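Local coordinates for protein PilX (Neisseria meningitidis, PDB 2OPE) that is a minor type IV pilin that probably joins the pilus filament and modulates its virulence-linked properties, such as aggregation and adhesion, at residues 72-77 and 92-97; 11-16 and 88-93; 25-30 and 40-45. All blocks are in the same frame, centred on the assembly; numbering follows the deposited sequence.

Interaction 1 (72-77 and 92-97)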
loop_
_atom_site.group_PDB
_atom_site.type_symbol
_atom_site.label_atom_id
_atom_site.label_comp_id
_atom_site.label_asym_id
_atom_site.label_seq_id
_atom_site.Cartn_x
_atom_site.Cartn_y
_atom_site.Cartn_z
ATOM N N ARG A 72 -4.924 8.786 10.356
ATOM C CA ARG A 72 -5.499 9.133 9.059
ATOM C C ARG A 72 -4.434 9.440 8.035
ATOM O O ARG A 72 -4.704 9.365 6.823
ATOM C CB ARG A 72 -6.468 10.306 9.192
ATOM C CG ARG A 72 -7.727 9.939 10.020
ATOM C CD ARG A 72 -8.709 11.096 10.169
ATOM N NE ARG A 72 -9.992 10.553 10.588
ATOM C CZ ARG A 72 -10.286 10.299 11.845
ATOM N NH1 ARG A 72 -11.451 9.769 12.165
ATOM N NH2 ARG A 72 -9.404 10.565 12.782
ATOM N N ALA A 73 -3.235 9.817 8.510
ATOM C CA ALA A 73 -2.029 9.893 7.666
ATOM C C ALA A 73 -1.329 8.551 7.704
ATOM O O ALA A 73 -0.570 8.273 8.639
ATOM C CB ALA A 73 -1.100 10.931 8.157
ATOM N N TYR A 74 -1.599 7.703 6.725
ATOM C CA TYR A 74 -0.907 6.411 6.630
ATOM C C TYR A 74 -0.510 6.247 5.160
ATOM O O TYR A 74 -0.933 7.010 4.298
ATOM C CB TYR A 74 -1.790 5.227 7.091
ATOM C CG TYR A 74 -3.070 5.076 6.227
ATOM C CD1 TYR A 74 -3.004 4.480 4.957
ATOM C CD2 TYR A 74 -4.307 5.585 6.652
ATOM C CE1 TYR A 74 -4.113 4.359 4.152
ATOM C CE2 TYR A 74 -5.443 5.464 5.836
ATOM C CZ TYR A 74 -5.331 4.849 4.565
ATOM O OH TYR A 74 -6.399 4.759 3.688
ATOM N N SER A 75 0.296 5.242 4.892
ATOM C CA SER A 75 0.574 4.814 3.542
ATOM C C SER A 75 0.411 3.294 3.421
ATOM O O SER A 75 0.499 2.553 4.408
ATOM C CB SER A 75 1.975 5.228 3.166
ATOM O OG SER A 75 2.873 4.658 4.044
ATOM N N LEU A 76 0.143 2.845 2.207
ATOM C CA LEU A 76 0.075 1.447 1.917
ATOM C C LEU A 76 1.312 1.072 1.137
ATOM O O LEU A 76 1.705 1.766 0.211
ATOM C CB LEU A 76 -1.173 1.140 1.089
ATOM C CG LEU A 76 -2.530 1.479 1.687
ATOM C CD1 LEU A 76 -3.660 1.298 0.615
ATOM C CD2 LEU A 76 -2.779 0.610 2.898
ATOM N N VAL A 77 1.919 -0.045 1.506
ATOM C CA VAL A 77 3.071 -0.588 0.786
ATOM C C VAL A 77 2.679 -1.938 0.127
ATOM O O VAL A 77 2.092 -2.803 0.749
ATOM C CB VAL A 77 4.265 -0.735 1.782
ATOM C CG1 VAL A 77 5.432 -1.427 1.187
ATOM C CG2 VAL A 77 4.678 0.635 2.317
ATOM N N MET A 92 1.453 3.960 -1.569
ATOM C CA MET A 92 0.564 5.124 -1.671
ATOM C C MET A 92 0.163 5.742 -0.308
ATOM O O MET A 92 0.256 5.110 0.760
ATOM C CB MET A 92 -0.677 4.810 -2.579
ATOM C CG MET A 92 -1.558 3.651 -2.052
ATOM S SD MET A 92 -2.948 3.116 -3.078
ATOM C CE MET A 92 -2.217 2.627 -4.637
ATOM N N ASN A 93 -0.227 7.014 -0.404
ATOM C CA ASN A 93 -0.816 7.903 0.616
ATOM C C ASN A 93 -2.266 7.564 0.921
ATOM O O ASN A 93 -2.976 7.160 -0.002
ATOM C CB ASN A 93 -0.923 9.352 -0.026
ATOM C CG ASN A 93 0.247 10.150 0.296
ATOM O OD1 ASN A 93 0.911 9.790 1.257
ATOM N ND2 ASN A 93 0.592 11.176 -0.488
ATOM N N SER A 94 -2.729 7.856 2.140
ATOM C CA SER A 94 -4.171 7.958 2.388
ATOM C C SER A 94 -4.776 9.117 1.687
ATOM O O SER A 94 -5.990 9.197 1.623
ATOM C CB SER A 94 -4.515 8.141 3.867
ATOM O OG SER A 94 -3.679 9.106 4.443
ATOM N N VAL A 95 -3.937 10.046 1.232
ATOM C CA VAL A 95 -4.371 11.254 0.537
ATOM C C VAL A 95 -4.531 11.012 -0.978
ATOM O O VAL A 95 -5.024 11.853 -1.718
ATOM C CB VAL A 95 -3.364 12.419 0.784
ATOM C CG1 VAL A 95 -3.501 13.448 -0.284
ATOM C CG2 VAL A 95 -3.601 13.062 2.152
ATOM N N GLY A 96 -4.043 9.881 -1.452
ATOM C CA GLY A 96 -4.289 9.482 -2.832
ATOM C C GLY A 96 -3.111 9.528 -3.782
ATOM O O GLY A 96 -3.247 9.114 -4.924
ATOM N N ASP A 97 -1.950 10.019 -3.336
ATOM C CA ASP A 97 -0.752 9.981 -4.178
ATOM C C ASP A 97 -0.174 8.570 -4.180
ATOM O O ASP A 97 0.232 8.075 -3.142
ATOM C CB ASP A 97 0.301 10.957 -3.699
ATOM C CG ASP A 97 -0.264 12.319 -3.378
ATOM O OD1 ASP A 97 0.011 12.829 -2.268
ATOM O OD2 ASP A 97 -0.985 12.886 -4.248
#
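S94 meets R72 and Y74 in the antiparallel hairpin of strands 74-80 and 89-93, in the middle of the pilin's meander sheet, at the end of the hairpin away from its connecting loop. The tight part is the ladder and the face carrying Y74, L76 and M92. L76 and M92 form a hydrogen-bonded pair, in which M92 N donates to L76 O at 2.8 Å, in the carbonyl plane. Above this pair L76 CB packs on M92 CG, and helix 5-28 closes over both through M16. S75 and N93 follow as the non-hydrogen-bonded pair, with their side chains on the other face. One step on, S94 N donates to Y74 O at 2.9 Å, tilted 25° from the carbonyl plane. The Y74 ring lies on the helix side of the sheet, its hydroxyl hydrogen-bonded to N20 OD1, and S94 CB rests over one ring face in a CH-pi contact, 3.5 Å from the centroid and displaced toward the rim.

Beyond S94 the packing gives way to solvent. Residues N93 to G96 make a type I beta turn in which V95 and G96 are exposed and do not touch segment 72-77; N93 N bonds to D97 O across its base. R72 leads away from segment 92-97, and its NH1 is hydrogen-bonded to L28 O. Besides the backbone bond of S94 N, the S94 hydroxyl ties the two segments here: with chi1 at 45°, OG sits between its own backbone N and carbonyl carbon, accepts a weak bond from Y74 N, and donates to R72 O at 2.6 Å, on a lone pair in the carbonyl plane.

Interaction 2 (11-16 and 88-93)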
loop_
_atom_site.group_PDB
_atom_site.type_symbol
_atom_site.label_atom_id
_atom_site.label_comp_id
_atom_site.label_asym_id
_atom_site.label_seq_id
_atom_site.Cartn_x
_atom_site.Cartn_y
_atom_site.Cartn_z
ATOM N N GLN A 11 -2.054 -4.351 -11.687
ATOM C CA GLN A 11 -3.209 -4.839 -10.935
ATOM C C GLN A 11 -3.032 -4.585 -9.445
ATOM O O GLN A 11 -3.986 -4.258 -8.769
ATOM C CB GLN A 11 -3.474 -6.322 -11.210
ATOM C CG GLN A 11 -3.526 -6.649 -12.697
ATOM C CD GLN A 11 -3.868 -8.101 -12.962
ATOM O OE1 GLN A 11 -4.650 -8.719 -12.218
ATOM N NE2 GLN A 11 -3.295 -8.653 -14.014
ATOM N N LEU A 12 -1.821 -4.777 -8.929
ATOM C CA LEU A 12 -1.511 -4.468 -7.512
ATOM C C LEU A 12 -1.828 -2.991 -7.256
ATOM O O LEU A 12 -2.422 -2.622 -6.226
ATOM C CB LEU A 12 -0.035 -4.752 -7.206
ATOM C CG LEU A 12 0.479 -4.418 -5.810
ATOM C CD1 LEU A 12 -0.242 -5.287 -4.756
ATOM C CD2 LEU A 12 1.999 -4.559 -5.713
ATOM N N TYR A 13 -1.483 -2.135 -8.212
ATOM C CA TYR A 13 -1.710 -0.733 -7.995
ATOM C C TYR A 13 -3.220 -0.527 -7.805
ATOM O O TYR A 13 -3.666 0.058 -6.793
ATOM C CB TYR A 13 -1.138 0.125 -9.131
ATOM C CG TYR A 13 -1.456 1.580 -8.885
ATOM C CD1 TYR A 13 -0.595 2.378 -8.146
ATOM C CD2 TYR A 13 -2.667 2.142 -9.326
ATOM C CE1 TYR A 13 -0.916 3.691 -7.883
ATOM C CE2 TYR A 13 -2.978 3.426 -9.045
ATOM C CZ TYR A 13 -2.115 4.202 -8.327
ATOM O OH TYR A 13 -2.431 5.532 -8.064
ATOM N N THR A 14 -3.993 -1.061 -8.745
ATOM C CA THR A 14 -5.443 -0.972 -8.752
ATOM C C THR A 14 -6.103 -1.633 -7.533
ATOM O O THR A 14 -7.117 -1.157 -7.053
ATOM C CB THR A 14 -5.996 -1.557 -10.079
ATOM O OG1 THR A 14 -5.466 -0.775 -11.141
ATOM C CG2 THR A 14 -7.543 -1.512 -10.162
ATOM N N GLU A 15 -5.520 -2.705 -7.019
ATOM C CA GLU A 15 -6.069 -3.322 -5.810
ATOM C C GLU A 15 -5.839 -2.377 -4.642
ATOM O O GLU A 15 -6.689 -2.247 -3.748
ATOM C CB GLU A 15 -5.411 -4.678 -5.515
ATOM C CG GLU A 15 -5.782 -5.753 -6.513
ATOM C CD GLU A 15 -7.025 -6.523 -6.143
ATOM O OE1 GLU A 15 -7.653 -6.226 -5.135
ATOM O OE2 GLU A 15 -7.373 -7.457 -6.849
ATOM N N MET A 16 -4.683 -1.725 -4.634
ATOM C CA MET A 16 -4.304 -0.931 -3.463
ATOM C C MET A 16 -5.152 0.292 -3.429
ATOM O O MET A 16 -5.559 0.678 -2.358
ATOM C CB MET A 16 -2.804 -0.612 -3.412
ATOM C CG MET A 16 -2.013 -1.863 -3.116
ATOM S SD MET A 16 -0.270 -1.601 -3.220
ATOM C CE MET A 16 0.115 -0.327 -1.943
ATOM N N LEU A 88 9.078 -5.389 -8.750
ATOM C CA LEU A 88 8.266 -4.202 -8.900
ATOM C C LEU A 88 7.341 -4.125 -7.707
ATOM O O LEU A 88 6.756 -5.135 -7.307
ATOM C CB LEU A 88 7.442 -4.231 -10.208
ATOM C CG LEU A 88 8.190 -4.254 -11.554
ATOM C CD1 LEU A 88 7.275 -4.213 -12.758
ATOM C CD2 LEU A 88 9.261 -3.160 -11.629
ATOM N N SER A 89 7.166 -2.910 -7.190
ATOM C CA SER A 89 6.350 -2.704 -6.011
ATOM C C SER A 89 5.488 -1.455 -6.183
ATOM O O SER A 89 5.516 -0.819 -7.238
ATOM C CB SER A 89 7.238 -2.620 -4.774
ATOM O OG SER A 89 8.092 -3.764 -4.718
ATOM N N VAL A 90 4.699 -1.127 -5.155
ATOM C CA VAL A 90 3.839 0.054 -5.161
ATOM C C VAL A 90 3.807 0.604 -3.737
ATOM O O VAL A 90 3.900 -0.190 -2.768
ATOM C CB VAL A 90 2.420 -0.351 -5.607
ATOM C CG1 VAL A 90 1.412 0.733 -5.377
ATOM C CG2 VAL A 90 2.431 -0.787 -7.080
ATOM N N TRP A 91 3.712 1.938 -3.584
ATOM C CA TRP A 91 3.228 2.483 -2.312
ATOM C C TRP A 91 2.244 3.611 -2.578
ATOM O O TRP A 91 2.202 4.162 -3.682
ATOM C CB TRP A 91 4.371 2.904 -1.345
ATOM C CG TRP A 91 5.069 4.195 -1.726
ATOM C CD1 TRP A 91 6.082 4.344 -2.636
ATOM C CD2 TRP A 91 4.776 5.523 -1.228
ATOM N NE1 TRP A 91 6.452 5.677 -2.723
ATOM C CE2 TRP A 91 5.647 6.421 -1.893
ATOM C CE3 TRP A 91 3.832 6.041 -0.326
ATOM C CZ2 TRP A 91 5.611 7.810 -1.661
ATOM C CZ3 TRP A 91 3.817 7.400 -0.092
ATOM C CH2 TRP A 91 4.695 8.271 -0.762
ATOM N N MET A 92 1.453 3.960 -1.569
ATOM C CA MET A 92 0.564 5.124 -1.671
ATOM C C MET A 92 0.163 5.742 -0.308
ATOM O O MET A 92 0.256 5.110 0.760
ATOM C CB MET A 92 -0.677 4.810 -2.579
ATOM C CG MET A 92 -1.558 3.651 -2.052
ATOM S SD MET A 92 -2.948 3.116 -3.078
ATOM C CE MET A 92 -2.217 2.627 -4.637
ATOM N N ASN A 93 -0.227 7.014 -0.404
ATOM C CA ASN A 93 -0.816 7.903 0.616
ATOM C C ASN A 93 -2.266 7.564 0.921
ATOM O O ASN A 93 -2.976 7.160 -0.002
ATOM C CB ASN A 93 -0.923 9.352 -0.026
ATOM C CG ASN A 93 0.247 10.150 0.296
ATOM O OD1 ASN A 93 0.911 9.790 1.257
ATOM N ND2 ASN A 93 0.592 11.176 -0.488
#
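M16 and V90 make the central apolar contact: the two side chains lie alongside, running in opposing senses, with M16 SD 3.6 Å from V90 CG1. The bend of the M16 chain at chi3 (61°) places CE near V90 CG1 and W91 CA, toward the adjoining strand 74-80. The two methyls of V90 are shared out along the helix: CG2 meets L12 CD2 at 4.0 Å, while CG1, besides touching M16, reaches Y13 CD1 at 3.8 Å, the tyrosine and valine side chains roughly perpendicular.

This is the packing of the amphipathic helix 5-28 on the antiparallel sheet, the basic architecture of type IV pilin globular domains. The helix segment runs nearly parallel to strand 89-93, their axes 8.5 Å apart at closest and 24° from alignment. V90 and M92 face the helix, whereas W91 lies on the other side of the sheet, its NE1 bonded to L111 O and its ring stacked with Y99 and H110.

The CH-pi contact is made by M92. Its CE stands over one face of the Y13 ring, 3.6 Å above the plane and offset toward the rim; F123 meets the same ring edge-to-face. That methyl also presses on M16 CB at 3.5 Å, while the M92 sulphur lies against the M16 carbonyl group. No hydrogen bond links the two segments.

Interaction 3 (25-30 and 40-45)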
loop_
_atom_site.group_PDB
_atom_site.type_symbol
_atom_site.label_atom_id
_atom_site.label_comp_id
_atom_site.label_asym_id
_atom_site.label_seq_id
_atom_site.Cartn_x
_atom_site.Cartn_y
_atom_site.Cartn_z
ATOM N N GLN A 25 -13.198 5.601 3.396
ATOM C CA GLN A 25 -14.632 5.892 3.407
ATOM C C GLN A 25 -15.351 5.086 4.509
ATOM O O GLN A 25 -16.416 5.471 4.948
ATOM C CB GLN A 25 -15.228 5.516 2.051
ATOM C CG GLN A 25 -14.702 6.336 0.902
ATOM C CD GLN A 25 -14.965 7.859 1.072
ATOM O OE1 GLN A 25 -15.972 8.291 1.640
ATOM N NE2 GLN A 25 -14.037 8.651 0.602
ATOM N N PHE A 26 -14.758 3.960 4.921
ATOM C CA PHE A 26 -15.346 3.126 5.944
ATOM C C PHE A 26 -14.552 3.136 7.239
ATOM O O PHE A 26 -15.099 2.834 8.278
ATOM C CB PHE A 26 -15.585 1.673 5.436
ATOM C CG PHE A 26 -16.666 1.601 4.362
ATOM C CD1 PHE A 26 -18.014 1.434 4.707
ATOM C CD2 PHE A 26 -16.359 1.775 3.021
ATOM C CE1 PHE A 26 -18.994 1.401 3.738
ATOM C CE2 PHE A 26 -17.357 1.725 2.048
ATOM C CZ PHE A 26 -18.648 1.526 2.403
ATOM N N ILE A 27 -13.267 3.444 7.222
ATOM C CA ILE A 27 -12.550 3.409 8.495
ATOM C C ILE A 27 -12.212 4.823 9.023
ATOM O O ILE A 27 -12.582 5.185 10.155
ATOM C CB ILE A 27 -11.317 2.495 8.439
ATOM C CG1 ILE A 27 -11.766 1.091 8.027
ATOM C CG2 ILE A 27 -10.600 2.447 9.837
ATOM C CD1 ILE A 27 -10.637 0.055 7.908
ATOM N N LEU A 28 -11.530 5.604 8.184
ATOM C CA LEU A 28 -11.182 6.973 8.509
ATOM C C LEU A 28 -12.424 7.822 8.794
ATOM O O LEU A 28 -12.393 8.726 9.649
ATOM C CB LEU A 28 -10.381 7.590 7.364
ATOM C CG LEU A 28 -9.053 6.883 7.078
ATOM C CD1 LEU A 28 -8.185 7.808 6.254
ATOM C CD2 LEU A 28 -8.341 6.495 8.361
ATOM N N LYS A 29 -13.521 7.485 8.127
ATOM C CA LYS A 29 -14.698 8.337 8.097
ATOM C C LYS A 29 -15.557 8.195 9.348
ATOM O O LYS A 29 -16.369 9.057 9.641
ATOM C CB LYS A 29 -15.531 8.010 6.855
ATOM C CG LYS A 29 -16.296 9.133 6.266
ATOM C CD LYS A 29 -17.215 8.617 5.166
ATOM C CE LYS A 29 -17.666 9.723 4.238
ATOM N NZ LYS A 29 -18.650 9.248 3.181
ATOM N N ASN A 30 -15.383 7.111 10.080
ATOM C CA ASN A 30 -16.028 6.949 11.368
ATOM C C ASN A 30 -15.800 8.216 12.202
ATOM O O ASN A 30 -14.648 8.628 12.447
ATOM C CB ASN A 30 -15.476 5.716 12.078
ATOM C CG ASN A 30 -16.258 5.353 13.306
ATOM O OD1 ASN A 30 -16.231 6.086 14.291
ATOM N ND2 ASN A 30 -16.943 4.198 13.276
ATOM N N SER A 40 -5.777 0.257 14.740
ATOM C CA SER A 40 -5.835 -1.209 14.692
ATOM C C SER A 40 -6.839 -1.715 13.678
ATOM O O SER A 40 -6.607 -2.737 13.040
ATOM C CB SER A 40 -6.042 -1.873 16.081
ATOM O OG SER A 40 -6.975 -1.173 16.856
ATOM N N LYS A 41 -7.964 -1.021 13.541
ATOM C CA LYS A 41 -8.887 -1.323 12.426
ATOM C C LYS A 41 -8.200 -1.247 11.052
ATOM O O LYS A 41 -8.299 -2.193 10.264
ATOM C CB LYS A 41 -10.134 -0.452 12.477
ATOM C CG LYS A 41 -11.179 -0.902 13.528
ATOM C CD LYS A 41 -12.383 0.020 13.464
ATOM C CE LYS A 41 -13.477 -0.281 14.533
ATOM N NZ LYS A 41 -14.522 0.806 14.534
ATOM N N LEU A 42 -7.439 -0.192 10.780
ATOM C CA LEU A 42 -6.739 -0.154 9.502
ATOM C C LEU A 42 -5.864 -1.383 9.308
ATOM O O LEU A 42 -5.877 -2.010 8.243
ATOM C CB LEU A 42 -5.874 1.117 9.382
ATOM C CG LEU A 42 -6.691 2.396 9.128
ATOM C CD1 LEU A 42 -5.874 3.646 9.481
ATOM C CD2 LEU A 42 -7.235 2.456 7.696
ATOM N N GLU A 43 -5.088 -1.701 10.350
ATOM C CA GLU A 43 -4.149 -2.832 10.366
ATOM C C GLU A 43 -4.844 -4.181 10.166
ATOM O O GLU A 43 -4.360 -5.019 9.422
ATOM C CB GLU A 43 -3.274 -2.795 11.656
ATOM C CG GLU A 43 -2.366 -1.533 11.743
ATOM C CD GLU A 43 -1.628 -1.388 13.075
ATOM O OE1 GLU A 43 -1.991 -2.055 14.066
ATOM O OE2 GLU A 43 -0.661 -0.598 13.143
ATOM N N ARG A 44 -5.960 -4.413 10.839
ATOM C CA ARG A 44 -6.720 -5.655 10.638
ATOM C C ARG A 44 -7.318 -5.716 9.257
ATOM O O ARG A 44 -7.296 -6.752 8.620
ATOM C CB ARG A 44 -7.857 -5.762 11.650
ATOM C CG ARG A 44 -7.584 -6.738 12.732
ATOM C CD ARG A 44 -8.672 -6.716 13.760
ATOM N NE ARG A 44 -8.709 -5.414 14.408
ATOM C CZ ARG A 44 -8.189 -5.186 15.605
ATOM N NH1 ARG A 44 -8.270 -3.967 16.143
ATOM N NH2 ARG A 44 -7.611 -6.193 16.274
ATOM N N PHE A 45 -7.902 -4.611 8.808
ATOM C CA PHE A 45 -8.604 -4.621 7.546
ATOM C C PHE A 45 -7.620 -4.890 6.416
ATOM O O PHE A 45 -7.794 -5.807 5.634
ATOM C CB PHE A 45 -9.348 -3.311 7.255
ATOM C CG PHE A 45 -9.893 -3.276 5.854
ATOM C CD1 PHE A 45 -9.438 -2.330 4.917
ATOM C CD2 PHE A 45 -10.737 -4.275 5.426
ATOM C CE1 PHE A 45 -9.916 -2.344 3.611
ATOM C CE2 PHE A 45 -11.212 -4.297 4.122
ATOM C CZ PHE A 45 -10.799 -3.333 3.213
HETATM O O HOH W 1 -15.255 1.440 11.476
#
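I27 reaches F45 through its first two torsions: CG1 lies anti to the carbonyl carbon (chi1 -57°), and the extended chi2 (179°) carries CD1 on to F45 CB at 3.7 Å. In F45, chi1 sets CG anti to the backbone N (171°), 4.0 Å from I27 CD1, which approaches the ring obliquely. The other branch of I27, CG2, touches K41 CB at 3.9 Å and L42 CG at 4.0 Å, one turn earlier on the same helix.

The contact joins the last part of helix 5-28, with a pi-helical turn at residues 25-28, to helix 35-48, the two helices lying on the same face of the pilin sheet. On the sheet side L42 CD1 meets L28 CD2 at 3.9 Å, the two leucines roughly perpendicular, and both also pack on Y74.

The outer side is polar. K41 CB joins the apolar patch, but its extended chain takes NZ out to a salt bridge with D33 and to a water. That water accepts from K41 NZ at 3.2 Å and donates only weakly to F26 O, a loose bridge between the helices. N30 OD1 accepts from D33 N and L32 N in the loop that follows.

How the interactions relate
Interaction 2 is buried, interaction 1 partly buried, and interaction 3 lies at the surface, its centre about 14 Å from that of the chain. Interactions 1 and 2 both use strand 89-93 and share M92, which faces both L76 on the adjoining strand and M16 on the helix; M16 CE also reaches L76 O at 3.4 Å. Interactions 2 and 3 use different parts of helix 5-28 and do not touch. Interaction 3 meets interaction 1 through Y74 CE2, 3.6 Å from L28 CD1, and a probable R72 NH1 to L28 O hydrogen bond. The chemistry follows place: backbone and serine-hydroxyl bonding in the hairpin, apolar and CH-pi packing between segments 11-16 and 88-93, and apolar contacts edged by charge and water between the helices.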